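Metallo-beta-lactamase family protein (Thermus thermophilus, PDB 2ZO4) is a zinc-binding metallo-beta-lactamase superfamily protein that probably acts as a hydrolase, though its natural substrate is not established. Local coordinates at residues V305-G308 / R313-R316. Sequence-based numbering, arbitrary orientation.
Sequences VGRG and RYFR
G306 and F315 form the antiparallel hydrogen-bonded pair at the middle of this hairpin, G306 N reaching F315 O at 3.0 Å and F315 N returning to G306 O at the same length. The strand axes run at 147° to each other and approach to 4.6 Å. G308 N also donates to R313 O. In the non-hydrogen-bonded pair R307–Y314, both side chains project to the face that V305 shares. There the two lie side by side: R307 CB sits over the centre of the phenol ring, nearly on its normal and 4.0 Å from the centroid, a CH-pi contact. From CG to NE the arginine is extended, which carries its end along the ring to the hydroxyl, where NH1 of R307 donates to OH of Y314 at 3.2 Å. That bond is bent (143° at the hydrogen). The guanidinium and ring planes stand 59° apart. V305 CG2 meets the edge of the same ring at Y314 CD1, 4.0 Å away. On the other face, F315 has CG between its backbone N and carbonyl carbon, which folds the phenyl back across the neighbouring strand. G306 CA lies 4.0 Å from the F315 centroid, a second CH-pi contact, and the glycine's lack of a side chain lets the ring lie against its backbone. With helices 240-261, 268-275 and 286-301 before it, the hairpin is consistent with the wing of a winged-helix domain; it forms the C-terminal end of the chain, away from the two-zinc site, and packs V305 and Y314 against L296, L299 and R300 of helix 286-301. Y314 OH also hydrogen-bonds E297 OE2, so the phenol oxygen is the nearer link between R307 and that glutamate. E297 itself is a long, weak ion-pair partner of R307, so any stabilisation is probably modest, though it may partly relieve the like-charge approach of R307 NH2 to R300 NH2.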
ATOM      1  N   VAL A 305       6.220  20.513 -16.455  1.00 14.33           N
ATOM      2  CA  VAL A 305       6.776  19.715 -17.544  1.00 13.62           C
ATOM      3  C   VAL A 305       5.737  19.472 -18.634  1.00 13.37           C
ATOM      4  O   VAL A 305       4.533  19.588 -18.397  1.00 12.95           O
ATOM      5  CB  VAL A 305       7.371  18.347 -17.066  1.00 13.73           C
ATOM      6  CG1 VAL A 305       8.394  18.542 -15.940  1.00 13.51           C
ATOM      7  CG2 VAL A 305       6.276  17.368 -16.661  1.00 13.32           C
ATOM      8  N   GLY A 306       6.221  19.147 -19.830  1.00 13.02           N
ATOM      9  CA  GLY A 306       5.364  18.731 -20.930  1.00 12.76           C
ATOM     10  C   GLY A 306       5.876  17.412 -21.459  1.00 12.74           C
ATOM     11  O   GLY A 306       6.874  16.884 -20.958  1.00 12.65           O
ATOM     12  N   ARG A 307       5.195  16.878 -22.473  1.00 12.55           N
ATOM     13  CA  ARG A 307       5.604  15.625 -23.103  1.00 12.28           C
ATOM     14  C   ARG A 307       5.227  15.576 -24.588  1.00 12.56           C
ATOM     15  O   ARG A 307       4.193  16.105 -24.995  1.00 12.43           O
ATOM     16  CB  ARG A 307       5.040  14.407 -22.346  1.00 12.17           C
ATOM     17  CG  ARG A 307       3.538  14.196 -22.475  1.00 11.49           C
ATOM     18  CD  ARG A 307       3.051  13.008 -21.655  1.00 12.06           C
ATOM     19  NE  ARG A 307       1.621  12.782 -21.864  1.00 11.67           N
ATOM     20  CZ  ARG A 307       0.923  11.766 -21.364  1.00 12.23           C
ATOM     21  NH1 ARG A 307       1.506  10.846 -20.600  1.00 12.47           N
ATOM     22  NH2 ARG A 307      -0.371  11.671 -21.630  1.00 12.38           N
ATOM     23  N   GLY A 308       6.094  14.958 -25.385  1.00 12.76           N
ATOM     24  CA  GLY A 308       5.813  14.682 -26.788  1.00 13.43           C
ATOM     25  C   GLY A 308       5.356  13.242 -26.908  1.00 14.04           C
ATOM     26  O   GLY A 308       5.223  12.545 -25.901  1.00 14.18           O
ATOM     27  N   ARG A 313       8.172  11.319 -24.259  1.00 14.95           N
ATOM     28  CA  ARG A 313       9.425  11.895 -23.798  1.00 14.94           C
ATOM     29  C   ARG A 313       9.059  13.192 -23.086  1.00 14.47           C
ATOM     30  O   ARG A 313       8.407  14.060 -23.667  1.00 14.34           O
ATOM     31  CB  ARG A 313      10.389  12.159 -24.971  1.00 14.81           C
ATOM     32  CG  ARG A 313      10.775  10.910 -25.769  1.00 15.39           C
ATOM     33  CD  ARG A 313      11.987  11.148 -26.692  1.00 16.35           C
ATOM     34  NE  ARG A 313      13.236  11.334 -25.945  1.00 18.54           N
ATOM     35  CZ  ARG A 313      14.057  10.352 -25.575  1.00 20.02           C
ATOM     36  NH1 ARG A 313      13.780   9.088 -25.875  1.00 20.39           N
ATOM     37  NH2 ARG A 313      15.161  10.635 -24.892  1.00 20.56           N
ATOM     38  N   TYR A 314       9.446  13.296 -21.819  1.00 14.11           N
ATOM     39  CA  TYR A 314       9.122  14.462 -20.997  1.00 13.87           C
ATOM     40  C   TYR A 314      10.232  15.511 -21.054  1.00 14.04           C
ATOM     41  O   TYR A 314      11.408  15.175 -21.182  1.00 13.85           O
ATOM     42  CB  TYR A 314       8.865  14.040 -19.543  1.00 13.49           C
ATOM     43  CG  TYR A 314       7.567  13.285 -19.319  1.00 12.54           C
ATOM     44  CD1 TYR A 314       6.470  13.916 -18.734  1.00 11.84           C
ATOM     45  CD2 TYR A 314       7.441  11.940 -19.682  1.00 12.33           C
ATOM     46  CE1 TYR A 314       5.273  13.234 -18.518  1.00 11.55           C
ATOM     47  CE2 TYR A 314       6.246  11.245 -19.478  1.00 11.92           C
ATOM     48  CZ  TYR A 314       5.168  11.901 -18.890  1.00 12.58           C
ATOM     49  OH  TYR A 314       3.984  11.231 -18.675  1.00 12.33           O
ATOM     50  N   PHE A 315       9.850  16.782 -20.960  1.00 14.39           N
ATOM     51  CA  PHE A 315      10.816  17.882 -20.949  1.00 14.92           C
ATOM     52  C   PHE A 315      10.429  18.940 -19.921  1.00 15.59           C
ATOM     53  O   PHE A 315       9.251  19.105 -19.599  1.00 15.43           O
ATOM     54  CB  PHE A 315      10.941  18.515 -22.341  1.00 14.63           C
ATOM     55  CG  PHE A 315       9.627  18.937 -22.936  1.00 14.41           C
ATOM     56  CD1 PHE A 315       8.930  18.087 -23.789  1.00 14.11           C
ATOM     57  CD2 PHE A 315       9.081  20.182 -22.640  1.00 13.96           C
ATOM     58  CE1 PHE A 315       7.704  18.475 -24.338  1.00 14.60           C
ATOM     59  CE2 PHE A 315       7.858  20.577 -23.183  1.00 13.87           C
ATOM     60  CZ  PHE A 315       7.169  19.721 -24.029  1.00 13.66           C
ATOM     61  N   ARG A 316      11.428  19.651 -19.412  1.00 16.41           N
ATOM     62  CA  ARG A 316      11.208  20.739 -18.471  1.00 17.49           C
ATOM     63  C   ARG A 316      10.971  22.030 -19.247  1.00 17.69           C
ATOM     64  O   ARG A 316      11.769  22.389 -20.119  1.00 18.00           O
ATOM     65  CB  ARG A 316      12.432  20.905 -17.565  1.00 17.64           C
ATOM     66  CG  ARG A 316      12.173  21.694 -16.291  1.00 19.20           C
ATOM     67  CD  ARG A 316      13.438  22.373 -15.748  1.00 22.70           C
ATOM     68  NE  ARG A 316      14.626  21.516 -15.789  1.00 24.59           N
ATOM     69  CZ  ARG A 316      15.784  21.855 -16.354  1.00 25.91           C
ATOM     70  NH1 ARG A 316      15.936  23.045 -16.920  1.00 26.28           N
ATOM     71  NH2 ARG A 316      16.803  21.005 -16.337  1.00 26.47           N
TER